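Local coordinates for sulfide-quinone reductase (PDB 3HYW), which oxidises hydrogen sulfide at an FAD-dependent active site and passes the electrons to a quinone, building up polysulfur as the product, at residues P159-F163 against F247-M251; F194-I199 against F358-V363; Q319-A323 against V413-E417. All blocks are in the same frame, centred on the assembly; numbering follows the deposited sequence.

None of the three contacts contains a cross-segment hydrogen bond; each is held by apolar packing. Contacts 1 and 2 are fully buried and lie by the sulfur chemistry: contact 1 packs helix 158-173 on strand 247-255 beside the flavin, and contact 2 packs a glycine-rich loop on strand 355-361. They touch where Tyr161 meets Phe194, CE2 to CE1 3.6 Å, and both use aromatic rings, a Met-aromatic contact in the first and an edge-to-face pair in the second. Contact 3, helix 314-332 against 413-417, has no aromatic side chain at its interface and includes partly exposed residues; its centre lies about 30 Å from that of contact 1, across the chain's centre.

Contact 1 (P159-F163 against F247-M251); sequences PAYEF and FTMFM. With FAD (flavin-adenine dinucleotide), chain G.
Residues 159-163 form a helical turn, tied by Phe163 N to Pro159 O at 2.9 Å, and run nearly antiparallel (159°) over the extended strand 247-251, with the two axes 9.0 Å apart. In register, Ala160 faces Met251, their CA atoms 6.7 Å apart. The strand alternates, so Phe247, Met249 and Met251 point toward the helix while Thr248 and Phe250 turn away. Ala160 is the shallow spot on the helix: its CB lies 3.8 Å from Met251 CG, and Met249 CE reaches Ala160 CA at 4.1 Å. Both methionines curl to fit, Met251 with all chi angles m, Met249 t, m, m. The helix follows strand 146-150, the neighbour of 247-255 in a mixed sheet of the pyridine nucleotide-disulphide oxidoreductase fold, and here covers one face of that sheet. Phe163, chi1 t, is the large bump. Its CE1 sits 3.6 Å from Met249 CB, and Met249 CG lies over the ring face, 4.0 Å from the centroid, as a CH-pi contact; Met249 SD, at 5.1 Å from that centroid, makes this a Met-aromatic pair. Phe247 CE1 meets Phe163 CE1 edge to edge at 3.7 Å. At the opposite end Met251 CE packs against Pro159, 4.1 Å from its CB, while Pro159 CG abuts FAD C6 at 3.4 Å. Pro159 also lines the octathiocane pocket, and Met251 touches bound H2S.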
ATOM      1  N   PRO A 159      17.173  15.462   2.233  1.00 33.79           N
ATOM      2  CA  PRO A 159      17.064  16.849   1.752  1.00 33.43           C
ATOM      3  C   PRO A 159      16.344  17.020   0.413  1.00 33.07           C
ATOM      4  O   PRO A 159      15.726  18.064   0.196  1.00 32.70           O
ATOM      5  CB  PRO A 159      18.519  17.290   1.628  1.00 33.82           C
ATOM      6  CG  PRO A 159      19.253  16.415   2.591  1.00 33.90           C
ATOM      7  CD  PRO A 159      18.576  15.092   2.490  1.00 33.80           C
ATOM      8  N   ALA A 160      16.442  16.022  -0.470  1.00 32.16           N
ATOM      9  CA  ALA A 160      15.722  16.032  -1.744  1.00 31.93           C
ATOM     10  C   ALA A 160      14.214  15.938  -1.524  1.00 31.37           C
ATOM     11  O   ALA A 160      13.456  16.667  -2.151  1.00 31.08           O
ATOM     12  CB  ALA A 160      16.204  14.909  -2.657  1.00 31.60           C
ATOM     13  N   TYR A 161      13.797  15.045  -0.627  1.00 31.09           N
ATOM     14  CA  TYR A 161      12.391  14.936  -0.227  1.00 31.47           C
ATOM     15  C   TYR A 161      11.881  16.220   0.420  1.00 31.99           C
ATOM     16  O   TYR A 161      10.778  16.684   0.107  1.00 31.87           O
ATOM     17  CB  TYR A 161      12.205  13.763   0.732  1.00 31.27           C
ATOM     18  CG  TYR A 161      12.315  12.430   0.055  1.00 31.00           C
ATOM     19  CD1 TYR A 161      11.221  11.884  -0.610  1.00 30.58           C
ATOM     20  CD2 TYR A 161      13.514  11.722   0.051  1.00 30.61           C
ATOM     21  CE1 TYR A 161      11.318  10.662  -1.251  1.00 32.22           C
ATOM     22  CE2 TYR A 161      13.614  10.499  -0.585  1.00 30.87           C
ATOM     23  CZ  TYR A 161      12.510   9.978  -1.234  1.00 30.26           C
ATOM     24  OH  TYR A 161      12.584   8.767  -1.866  1.00 31.24           O
ATOM     25  N   GLU A 162      12.684  16.785   1.324  1.00 32.35           N
ATOM     26  CA  GLU A 162      12.346  18.047   1.983  1.00 33.12           C
ATOM     27  C   GLU A 162      12.133  19.154   0.969  1.00 32.73           C
ATOM     28  O   GLU A 162      11.113  19.839   1.004  1.00 32.59           O
ATOM     29  CB  GLU A 162      13.451  18.490   2.947  1.00 33.46           C
ATOM     30  CG  GLU A 162      13.470  17.808   4.280  1.00 36.14           C
ATOM     31  CD  GLU A 162      14.455  18.472   5.224  1.00 39.30           C
ATOM     32  OE1 GLU A 162      15.652  18.548   4.865  1.00 41.66           O
ATOM     33  OE2 GLU A 162      14.031  18.933   6.308  1.00 40.17           O
ATOM     34  N   PHE A 163      13.108  19.327   0.077  1.00 32.66           N
ATOM     35  CA  PHE A 163      13.082  20.405  -0.914  1.00 32.67           C
ATOM     36  C   PHE A 163      11.888  20.280  -1.862  1.00 32.54           C
ATOM     37  O   PHE A 163      11.243  21.275  -2.196  1.00 32.40           O
ATOM     38  CB  PHE A 163      14.398  20.450  -1.710  1.00 32.76           C
ATOM     39  CG  PHE A 163      14.484  21.610  -2.673  1.00 33.19           C
ATOM     40  CD1 PHE A 163      14.128  21.453  -4.013  1.00 33.60           C
ATOM     41  CD2 PHE A 163      14.911  22.862  -2.238  1.00 33.13           C
ATOM     42  CE1 PHE A 163      14.193  22.531  -4.906  1.00 33.64           C
ATOM     43  CE2 PHE A 163      14.982  23.947  -3.124  1.00 33.31           C
ATOM     44  CZ  PHE A 163      14.629  23.778  -4.458  1.00 33.09           C
ATOM     45  N   PHE A 247      13.169  23.582 -14.271  1.00 35.14           N
ATOM     46  CA  PHE A 247      13.973  23.719 -13.061  1.00 34.53           C
ATOM     47  C   PHE A 247      14.256  22.342 -12.482  1.00 34.18           C
ATOM     48  O   PHE A 247      13.355  21.511 -12.385  1.00 34.10           O
ATOM     49  CB  PHE A 247      13.261  24.600 -12.026  1.00 34.54           C
ATOM     50  CG  PHE A 247      13.927  24.603 -10.672  1.00 35.00           C
ATOM     51  CD1 PHE A 247      13.638  23.609  -9.736  1.00 35.16           C
ATOM     52  CD2 PHE A 247      14.852  25.593 -10.337  1.00 35.52           C
ATOM     53  CE1 PHE A 247      14.269  23.591  -8.484  1.00 36.15           C
ATOM     54  CE2 PHE A 247      15.477  25.592  -9.085  1.00 36.41           C
ATOM     55  CZ  PHE A 247      15.188  24.585  -8.161  1.00 35.39           C
ATOM     56  N   THR A 248      15.509  22.107 -12.103  1.00 33.91           N
ATOM     57  CA  THR A 248      15.883  20.876 -11.408  1.00 33.66           C
ATOM     58  C   THR A 248      16.693  21.142 -10.138  1.00 33.49           C
ATOM     59  O   THR A 248      17.363  22.173 -10.008  1.00 33.53           O
ATOM     60  CB  THR A 248      16.694  19.898 -12.311  1.00 33.57           C
ATOM     61  OG1 THR A 248      17.953  20.484 -12.650  1.00 33.28           O
ATOM     62  CG2 THR A 248      15.938  19.558 -13.585  1.00 33.83           C
ATOM     63  N   MET A 249      16.617  20.197  -9.206  1.00 33.04           N
ATOM     64  CA  MET A 249      17.466  20.190  -8.033  1.00 33.00           C
ATOM     65  C   MET A 249      17.833  18.739  -7.780  1.00 32.91           C
ATOM     66  O   MET A 249      16.977  17.928  -7.417  1.00 32.90           O
ATOM     67  CB  MET A 249      16.734  20.787  -6.822  1.00 32.75           C
ATOM     68  CG  MET A 249      17.640  21.228  -5.662  1.00 33.56           C
ATOM     69  SD  MET A 249      18.611  19.925  -4.874  1.00 33.52           S
ATOM     70  CE  MET A 249      17.352  18.986  -4.008  1.00 31.87           C
ATOM     71  N   PHE A 250      19.107  18.414  -7.978  1.00 32.71           N
ATOM     72  CA  PHE A 250      19.587  17.071  -7.717  1.00 32.86           C
ATOM     73  C   PHE A 250      20.650  17.019  -6.635  1.00 33.49           C
ATOM     74  O   PHE A 250      21.466  17.934  -6.502  1.00 33.69           O
ATOM     75  CB  PHE A 250      20.051  16.383  -9.011  1.00 32.59           C
ATOM     76  CG  PHE A 250      18.924  15.773  -9.779  1.00 32.16           C
ATOM     77  CD1 PHE A 250      18.588  14.437  -9.597  1.00 30.70           C
ATOM     78  CD2 PHE A 250      18.159  16.548 -10.643  1.00 31.36           C
ATOM     79  CE1 PHE A 250      17.513  13.879 -10.273  1.00 30.71           C
ATOM     80  CE2 PHE A 250      17.092  15.993 -11.333  1.00 30.77           C
ATOM     81  CZ  PHE A 250      16.770  14.656 -11.147  1.00 31.18           C
ATOM     82  N   MET A 251      20.600  15.953  -5.844  1.00 33.77           N
ATOM     83  CA  MET A 251      21.653  15.651  -4.886  1.00 34.22           C
ATOM     84  C   MET A 251      22.861  15.117  -5.640  1.00 34.38           C
ATOM     85  O   MET A 251      22.707  14.309  -6.570  1.00 34.36           O
ATOM     86  CB  MET A 251      21.188  14.605  -3.872  1.00 34.48           C
ATOM     87  CG  MET A 251      19.935  14.979  -3.098  1.00 36.47           C
ATOM     88  SD  MET A 251      20.073  16.523  -2.167  1.00 41.68           S
ATOM     89  CE  MET A 251      21.416  16.136  -1.042  1.00 38.31           C
TER
HETATM   90  PA  FAD G 441      29.991  19.475   7.550  1.00 23.13           P
HETATM   91  O1A FAD G 441      29.055  19.861   8.667  1.00 21.98           O
HETATM   92  O2A FAD G 441      29.606  19.774   6.133  1.00 24.09           O
HETATM   93  O5B FAD G 441      31.390  20.169   7.889  1.00 24.67           O
HETATM   94  C5B FAD G 441      32.590  19.936   7.171  1.00 24.01           C
HETATM   95  C4B FAD G 441      33.520  21.097   7.482  1.00 24.36           C
HETATM   96  O4B FAD G 441      34.835  20.816   7.004  1.00 25.28           O
HETATM   97  C3B FAD G 441      33.077  22.365   6.770  1.00 25.54           C
HETATM   98  O3B FAD G 441      33.239  23.473   7.663  1.00 25.86           O
HETATM   99  C2B FAD G 441      34.033  22.474   5.599  1.00 25.73           C
HETATM  100  O2B FAD G 441      34.213  23.825   5.181  1.00 26.92           O
HETATM  101  C1B FAD G 441      35.304  21.892   6.191  1.00 25.75           C
HETATM  102  N9A FAD G 441      36.287  21.374   5.202  1.00 26.20           N
HETATM  103  C8A FAD G 441      36.029  20.684   4.070  1.00 26.17           C
HETATM  104  N7A FAD G 441      37.206  20.379   3.468  1.00 26.59           N
HETATM  105  C5A FAD G 441      38.200  20.892   4.230  1.00 26.19           C
HETATM  106  C6A FAD G 441      39.590  20.907   4.128  1.00 26.33           C
HETATM  107  N6A FAD G 441      40.206  20.313   3.080  1.00 25.81           N
HETATM  108  N1A FAD G 441      40.326  21.521   5.092  1.00 26.27           N
HETATM  109  C2A FAD G 441      39.732  22.117   6.141  1.00 26.78           C
HETATM  110  N3A FAD G 441      38.395  22.120   6.261  1.00 26.57           N
HETATM  111  C4A FAD G 441      37.612  21.512   5.325  1.00 26.06           C
HETATM  112  N1  FAD G 441      21.245  15.536   9.037  1.00 22.93           N
HETATM  113  C2  FAD G 441      20.244  15.462   9.954  1.00 23.66           C
HETATM  114  O2  FAD G 441      20.375  14.738  10.961  1.00 24.10           O
HETATM  115  N3  FAD G 441      19.098  16.170   9.808  1.00 23.08           N
HETATM  116  C4  FAD G 441      18.931  16.969   8.735  1.00 23.39           C
HETATM  117  O4  FAD G 441      17.779  17.682   8.563  1.00 23.55           O
HETATM  118  C4X FAD G 441      19.940  17.059   7.783  1.00 23.22           C
HETATM  119  N5  FAD G 441      19.764  17.857   6.706  1.00 23.21           N
HETATM  120  C5X FAD G 441      20.734  17.966   5.772  1.00 23.05           C
HETATM  121  C6  FAD G 441      20.533  18.810   4.674  1.00 23.03           C
HETATM  122  C7  FAD G 441      21.511  18.935   3.692  1.00 23.35           C
HETATM  123  C7M FAD G 441      21.248  19.855   2.515  1.00 23.27           C
HETATM  124  C8  FAD G 441      22.696  18.206   3.816  1.00 23.43           C
HETATM  125  C8M FAD G 441      23.802  18.289   2.781  1.00 23.84           C
HETATM  126  C9  FAD G 441      22.886  17.362   4.913  1.00 23.15           C
HETATM  127  C9A FAD G 441      21.912  17.237   5.916  1.00 23.25           C
HETATM  128  N10 FAD G 441      22.097  16.431   7.004  1.00 23.61           N
HETATM  129  C10 FAD G 441      21.117  16.328   7.938  1.00 23.12           C
HETATM  130  C1' FAD G 441      23.321  15.603   7.115  1.00 23.08           C
HETATM  131  C2' FAD G 441      24.433  15.989   8.070  1.00 22.43           C
HETATM  132  O2' FAD G 441      23.900  16.256   9.373  1.00 23.62           O
HETATM  133  C3' FAD G 441      25.212  17.166   7.483  1.00 22.62           C
HETATM  134  O3' FAD G 441      25.738  16.790   6.187  1.00 20.36           O
HETATM  135  C4' FAD G 441      26.351  17.590   8.401  1.00 22.58           C
HETATM  136  O4' FAD G 441      26.759  18.911   8.019  1.00 23.25           O
HETATM  137  C5' FAD G 441      27.527  16.625   8.304  1.00 21.62           C
HETATM  138  O5' FAD G 441      28.535  16.994   9.241  1.00 22.49           O
HETATM  139  P   FAD G 441      30.107  16.916   8.889  1.00 21.98           P
HETATM  140  O1P FAD G 441      30.861  17.443  10.081  1.00 21.34           O
HETATM  141  O2P FAD G 441      30.455  15.549   8.341  1.00 20.22           O
HETATM  142  O3P FAD G 441      30.297  17.906   7.632  1.00 21.19           O

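Contact 2 (F194-I199 against F358-V363); sequences FGVGGI and FFADPV
Strand 358-361, which continues into a short turn through a cis peptide before Pro362, lies against a loop without regular secondary structure, 194-199. Phe194, Gly195, Gly197 and Gly198 all have positive phi, so the loop folds back and presents Phe194, Val196 and Ile199 toward the strand. The CA atoms of Ile199 and Ala360 are 6.4 Å apart and those of Val196 and Val363 6.9 Å, so between these pairs the two segments run in opposite senses, the later loop residue matching the earlier strand residue. Phe358, chi1 m, comes first. Its ring face receives the edge of Phe194, also chi1 m, in a T-shaped pair with centroids 5.3 Å apart and planes at 68°; Phe194 CE2 to Phe358 CE1 is 4.1 Å. Ile199, rotamer m, t, extends CD1 to within 4.0 Å of Phe358 CB. Phe359 turns its side chain away, offering its carbonyl, whose O lies 3.6 Å from Ile199 CG2. Ala360 points back toward the loop, its CB 4.2 Å from Ile199 CG1. The chain then bends at Asp361 and Pro362; Asp361 forms a salt bridge with Arg342, and Pro362 packs on Tyr178 of the second subunit. Val363, chi1 t, closes the interface with CG1 3.5 Å from Val196 CG1. Arg367 joins the two sides by donating hydrogen bonds from NH1 to Val196 O and Val363 O and from NH2 to Gly198 O. Phe194 itself lines the octathiocane pocket, so its edge-to-face pair with Phe358 lies at the border of the polysulfur site.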
ATOM      1  N   PHE A 194      15.875   5.850   1.476  1.00 31.05           N
ATOM      2  CA  PHE A 194      16.814   6.739   2.189  1.00 31.37           C
ATOM      3  C   PHE A 194      18.262   6.233   2.292  1.00 31.84           C
ATOM      4  O   PHE A 194      19.062   6.806   3.027  1.00 31.75           O
ATOM      5  CB  PHE A 194      16.313   7.084   3.601  1.00 31.35           C
ATOM      6  CG  PHE A 194      14.944   7.722   3.649  1.00 31.32           C
ATOM      7  CD1 PHE A 194      14.599   8.762   2.783  1.00 32.03           C
ATOM      8  CD2 PHE A 194      14.013   7.303   4.602  1.00 32.53           C
ATOM      9  CE1 PHE A 194      13.327   9.357   2.844  1.00 32.58           C
ATOM     10  CE2 PHE A 194      12.742   7.895   4.682  1.00 32.22           C
ATOM     11  CZ  PHE A 194      12.399   8.926   3.798  1.00 32.33           C
ATOM     12  N   GLY A 195      18.599   5.173   1.568  1.00 31.80           N
ATOM     13  CA  GLY A 195      19.909   4.535   1.730  1.00 32.06           C
ATOM     14  C   GLY A 195      20.007   3.708   3.012  1.00 32.28           C
ATOM     15  O   GLY A 195      21.103   3.358   3.450  1.00 32.42           O
ATOM     16  N   VAL A 196      18.863   3.400   3.621  1.00 32.33           N
ATOM     17  CA  VAL A 196      18.835   2.611   4.862  1.00 32.40           C
ATOM     18  C   VAL A 196      17.871   1.420   4.824  1.00 32.13           C
ATOM     19  O   VAL A 196      17.627   0.778   5.857  1.00 31.98           O
ATOM     20  CB  VAL A 196      18.520   3.501   6.114  1.00 32.57           C
ATOM     21  CG1 VAL A 196      19.535   4.619   6.263  1.00 32.60           C
ATOM     22  CG2 VAL A 196      17.113   4.070   6.038  1.00 33.06           C
ATOM     23  N   GLY A 197      17.322   1.130   3.641  1.00 31.94           N
ATOM     24  CA  GLY A 197      16.326   0.066   3.477  1.00 31.73           C
ATOM     25  C   GLY A 197      14.990   0.410   4.114  1.00 31.63           C
ATOM     26  O   GLY A 197      14.255  -0.470   4.562  1.00 31.79           O
ATOM     27  N   GLY A 198      14.672   1.699   4.152  1.00 31.72           N
ATOM     28  CA  GLY A 198      13.419   2.162   4.736  1.00 31.58           C
ATOM     29  C   GLY A 198      13.479   2.283   6.249  1.00 31.56           C
ATOM     30  O   GLY A 198      14.340   1.681   6.907  1.00 31.16           O
ATOM     31  N   ILE A 199      12.562   3.080   6.794  1.00 31.47           N
ATOM     32  CA  ILE A 199      12.396   3.221   8.234  1.00 31.44           C
ATOM     33  C   ILE A 199      10.930   2.975   8.516  1.00 31.49           C
ATOM     34  O   ILE A 199      10.080   3.806   8.194  1.00 30.98           O
ATOM     35  CB  ILE A 199      12.841   4.622   8.742  1.00 31.33           C
ATOM     36  CG1 ILE A 199      14.348   4.824   8.502  1.00 31.78           C
ATOM     37  CG2 ILE A 199      12.537   4.770  10.229  1.00 31.53           C
ATOM     38  CD1 ILE A 199      14.789   6.284   8.458  1.00 33.78           C
ATOM     39  N   PHE A 358      11.180  10.583  11.515  1.00 36.75           N
ATOM     40  CA  PHE A 358      11.749   9.248  11.393  1.00 37.29           C
ATOM     41  C   PHE A 358      12.747   9.027  12.520  1.00 37.46           C
ATOM     42  O   PHE A 358      13.552   9.913  12.843  1.00 38.69           O
ATOM     43  CB  PHE A 358      12.407   9.053  10.015  1.00 37.10           C
ATOM     44  CG  PHE A 358      11.470   9.304   8.863  1.00 37.40           C
ATOM     45  CD1 PHE A 358      10.621   8.299   8.406  1.00 37.09           C
ATOM     46  CD2 PHE A 358      11.410  10.562   8.256  1.00 37.79           C
ATOM     47  CE1 PHE A 358       9.738   8.534   7.350  1.00 37.43           C
ATOM     48  CE2 PHE A 358      10.532  10.810   7.207  1.00 38.01           C
ATOM     49  CZ  PHE A 358       9.692   9.794   6.751  1.00 37.77           C
ATOM     50  N   PHE A 359      12.655   7.865  13.152  1.00 36.98           N
ATOM     51  CA  PHE A 359      13.614   7.455  14.169  1.00 36.33           C
ATOM     52  C   PHE A 359      13.975   6.010  13.893  1.00 36.11           C
ATOM     53  O   PHE A 359      13.089   5.176  13.736  1.00 35.52           O
ATOM     54  CB  PHE A 359      13.024   7.600  15.583  1.00 36.27           C
ATOM     55  CG  PHE A 359      13.914   7.053  16.681  1.00 35.68           C
ATOM     56  CD1 PHE A 359      13.465   6.027  17.510  1.00 36.01           C
ATOM     57  CD2 PHE A 359      15.198   7.560  16.882  1.00 35.48           C
ATOM     58  CE1 PHE A 359      14.275   5.517  18.528  1.00 35.09           C
ATOM     59  CE2 PHE A 359      16.016   7.052  17.895  1.00 34.92           C
ATOM     60  CZ  PHE A 359      15.553   6.033  18.716  1.00 35.51           C
ATOM     61  N   ALA A 360      15.275   5.733  13.815  1.00 35.66           N
ATOM     62  CA  ALA A 360      15.774   4.381  13.604  1.00 35.56           C
ATOM     63  C   ALA A 360      16.910   4.096  14.582  1.00 35.38           C
ATOM     64  O   ALA A 360      17.892   4.838  14.628  1.00 35.18           O
ATOM     65  CB  ALA A 360      16.237   4.204  12.159  1.00 35.36           C
ATOM     66  N   ASP A 361      16.763   3.027  15.361  1.00 35.13           N
ATOM     67  CA  ASP A 361      17.735   2.677  16.396  1.00 35.23           C
ATOM     68  C   ASP A 361      18.140   1.195  16.374  1.00 34.84           C
ATOM     69  O   ASP A 361      17.360   0.338  16.790  1.00 34.31           O
ATOM     70  CB  ASP A 361      17.202   3.050  17.788  1.00 35.50           C
ATOM     71  CG  ASP A 361      18.151   2.639  18.913  1.00 36.69           C
ATOM     72  OD1 ASP A 361      19.376   2.770  18.738  1.00 37.13           O
ATOM     73  OD2 ASP A 361      17.670   2.173  19.967  1.00 39.19           O
ATOM     74  N   PRO A 362      19.369   0.895  15.899  1.00 34.67           N
ATOM     75  CA  PRO A 362      20.264   1.820  15.204  1.00 34.79           C
ATOM     76  C   PRO A 362      19.816   2.015  13.759  1.00 34.73           C
ATOM     77  O   PRO A 362      18.866   1.372  13.322  1.00 34.46           O
ATOM     78  CB  PRO A 362      21.627   1.104  15.249  1.00 34.62           C
ATOM     79  CG  PRO A 362      21.445  -0.069  16.181  1.00 34.85           C
ATOM     80  CD  PRO A 362      20.001  -0.420  16.091  1.00 34.55           C
ATOM     81  N   VAL A 363      20.486   2.897  13.026  1.00 35.14           N
ATOM     82  CA  VAL A 363      20.159   3.105  11.615  1.00 35.30           C
ATOM     83  C   VAL A 363      20.509   1.848  10.810  1.00 35.05           C
ATOM     84  O   VAL A 363      19.730   1.400   9.969  1.00 35.36           O
ATOM     85  CB  VAL A 363      20.844   4.375  11.041  1.00 35.29           C
ATOM     86  CG1 VAL A 363      20.345   4.667   9.643  1.00 36.32           C
ATOM     87  CG2 VAL A 363      20.526   5.562  11.903  1.00 37.38           C
TER

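Contact 3 (Q319-A323 against V413-E417); sequences QMAMA and VHPIE
Helix 314-332, which starts at the FAD-binding Gly314, packs here on the segment that leads from helix 401-411 into strand 416-418, the partner of 339-341 in a two-stranded antiparallel sheet. Residues 319-323 are regular helix, with Ala323 N bonded to Gln319 O at 3.0 Å; 413-415 are loop, and the strand begins at Ile416. The CA atoms of Gln319 and Pro415 are 5.4 Å apart, those of Ala323 and Ile416 6.1 Å. Pro415, the most deeply covered residue, packs against two helix side chains three residues apart: its CB lies 3.8 Å from Gln319 CG and 3.6 Å from Met322 SD, and its carbonyl O is 3.5 Å from Gln319 CB. Ile416, almost as well covered, has chi1 p and directs CG2 into the groove between Gln319, Met322 and Ala323, reaching Gln319 O at 3.6 Å, Met322 CB at 3.8 Å and Ala323 CB at 3.9 Å. Gln319, rotamer m, t, extends along the loop rather than bonding to it; its amide is hydrogen-bonded to Ser344 OG through NE2. Met320 and Ala321 face other parts of the fold, Ala321 packing on helix 12-24, so the helix bridges the nucleotide-binding side and the C-terminal segment. At the start of the loop, Val413 points toward the helix, with its CG2 3.9 Å from Gln319 NE2.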
ATOM      1  N   GLN A 319      27.071  11.291  17.978  1.00 32.23           N
ATOM      2  CA  GLN A 319      27.471  10.054  18.648  1.00 31.79           C
ATOM      3  C   GLN A 319      28.897   9.614  18.284  1.00 31.89           C
ATOM      4  O   GLN A 319      29.635   9.176  19.163  1.00 32.26           O
ATOM      5  CB  GLN A 319      26.466   8.943  18.348  1.00 31.40           C
ATOM      6  CG  GLN A 319      25.075   9.244  18.909  1.00 31.05           C
ATOM      7  CD  GLN A 319      24.036   8.244  18.480  1.00 32.55           C
ATOM      8  OE1 GLN A 319      24.286   7.420  17.606  1.00 31.96           O
ATOM      9  NE2 GLN A 319      22.854   8.306  19.093  1.00 31.17           N
ATOM     10  N   MET A 320      29.269   9.722  16.999  1.00 31.78           N
ATOM     11  CA  MET A 320      30.663   9.522  16.556  1.00 31.87           C
ATOM     12  C   MET A 320      31.590  10.442  17.323  1.00 31.78           C
ATOM     13  O   MET A 320      32.628  10.014  17.804  1.00 31.90           O
ATOM     14  CB  MET A 320      30.834   9.851  15.075  1.00 31.64           C
ATOM     15  CG  MET A 320      30.201   8.878  14.113  1.00 32.33           C
ATOM     16  SD  MET A 320      30.241   9.585  12.467  1.00 32.62           S
ATOM     17  CE  MET A 320      29.154   8.472  11.584  1.00 31.30           C
ATOM     18  N   ALA A 321      31.208  11.713  17.401  1.00 31.89           N
ATOM     19  CA  ALA A 321      31.985  12.736  18.101  1.00 32.30           C
ATOM     20  C   ALA A 321      32.184  12.433  19.581  1.00 32.41           C
ATOM     21  O   ALA A 321      33.296  12.600  20.092  1.00 32.59           O
ATOM     22  CB  ALA A 321      31.338  14.109  17.922  1.00 31.59           C
ATOM     23  N   MET A 322      31.123  11.997  20.266  1.00 33.18           N
ATOM     24  CA  MET A 322      31.216  11.616  21.687  1.00 34.27           C
ATOM     25  C   MET A 322      32.164  10.438  21.875  1.00 33.43           C
ATOM     26  O   MET A 322      33.018  10.452  22.767  1.00 33.07           O
ATOM     27  CB  MET A 322      29.854  11.223  22.270  1.00 34.09           C
ATOM     28  CG  MET A 322      28.818  12.312  22.350  1.00 35.90           C
ATOM     29  SD  MET A 322      27.267  11.617  22.978  1.00 38.54           S
ATOM     30  CE  MET A 322      26.081  12.582  22.031  1.00 37.33           C
ATOM     31  N   ALA A 323      31.994   9.413  21.041  1.00 32.99           N
ATOM     32  CA  ALA A 323      32.838   8.217  21.093  1.00 32.87           C
ATOM     33  C   ALA A 323      34.306   8.551  20.836  1.00 32.94           C
ATOM     34  O   ALA A 323      35.184   8.099  21.573  1.00 32.66           O
ATOM     35  CB  ALA A 323      32.343   7.166  20.106  1.00 32.82           C
ATOM     36  N   VAL A 413      17.360   6.012  23.976  1.00 40.83           N
ATOM     37  CA  VAL A 413      18.661   6.041  23.302  1.00 40.42           C
ATOM     38  C   VAL A 413      19.828   6.266  24.272  1.00 39.95           C
ATOM     39  O   VAL A 413      19.757   7.104  25.179  1.00 39.45           O
ATOM     40  CB  VAL A 413      18.689   7.034  22.083  1.00 40.67           C
ATOM     41  CG1 VAL A 413      17.762   8.198  22.295  1.00 41.47           C
ATOM     42  CG2 VAL A 413      20.116   7.529  21.759  1.00 40.64           C
ATOM     43  N   HIS A 414      20.874   5.460  24.092  1.00 39.25           N
ATOM     44  CA  HIS A 414      22.162   5.668  24.727  1.00 39.01           C
ATOM     45  C   HIS A 414      23.117   5.916  23.568  1.00 38.15           C
ATOM     46  O   HIS A 414      23.200   5.092  22.656  1.00 38.66           O
ATOM     47  CB  HIS A 414      22.591   4.433  25.531  1.00 39.48           C
ATOM     48  CG  HIS A 414      21.678   4.100  26.672  1.00 41.38           C
ATOM     49  ND1 HIS A 414      20.493   3.412  26.504  1.00 43.84           N
ATOM     50  CD2 HIS A 414      21.781   4.349  28.000  1.00 42.55           C
ATOM     51  CE1 HIS A 414      19.906   3.255  27.678  1.00 43.32           C
ATOM     52  NE2 HIS A 414      20.667   3.814  28.602  1.00 43.37           N
ATOM     53  N   PRO A 415      23.816   7.065  23.576  1.00 37.31           N
ATOM     54  CA  PRO A 415      24.577   7.487  22.390  1.00 36.53           C
ATOM     55  C   PRO A 415      25.837   6.669  22.072  1.00 36.58           C
ATOM     56  O   PRO A 415      26.193   6.527  20.900  1.00 36.06           O
ATOM     57  CB  PRO A 415      24.939   8.941  22.702  1.00 36.49           C
ATOM     58  CG  PRO A 415      24.930   9.037  24.199  1.00 35.88           C
ATOM     59  CD  PRO A 415      23.901   8.045  24.680  1.00 36.87           C
ATOM     60  N   ILE A 416      26.506   6.158  23.104  1.00 36.40           N
ATOM     61  CA  ILE A 416      27.743   5.399  22.922  1.00 36.82           C
ATOM     62  C   ILE A 416      27.732   4.157  23.801  1.00 37.38           C
ATOM     63  O   ILE A 416      27.031   4.109  24.812  1.00 37.34           O
ATOM     64  CB  ILE A 416      29.023   6.260  23.189  1.00 36.89           C
ATOM     65  CG1 ILE A 416      29.096   6.733  24.652  1.00 36.71           C
ATOM     66  CG2 ILE A 416      29.086   7.453  22.231  1.00 35.97           C
ATOM     67  CD1 ILE A 416      30.354   7.542  24.981  1.00 36.87           C
ATOM     68  N   GLU A 417      28.503   3.152  23.408  1.00 38.13           N
ATOM     69  CA  GLU A 417      28.593   1.916  24.175  1.00 39.01           C
ATOM     70  C   GLU A 417      30.032   1.439  24.265  1.00 38.82           C
ATOM     71  O   GLU A 417      30.808   1.626  23.335  1.00 38.53           O
ATOM     72  CB  GLU A 417      27.695   0.827  23.569  1.00 39.23           C
ATOM     73  CG  GLU A 417      28.028   0.457  22.123  1.00 42.60           C
ATOM     74  CD  GLU A 417      26.836  -0.104  21.351  1.00 46.29           C
ATOM     75  OE1 GLU A 417      25.969  -0.764  21.970  1.00 47.64           O
ATOM     76  OE2 GLU A 417      26.770   0.119  20.120  1.00 48.74           O
TER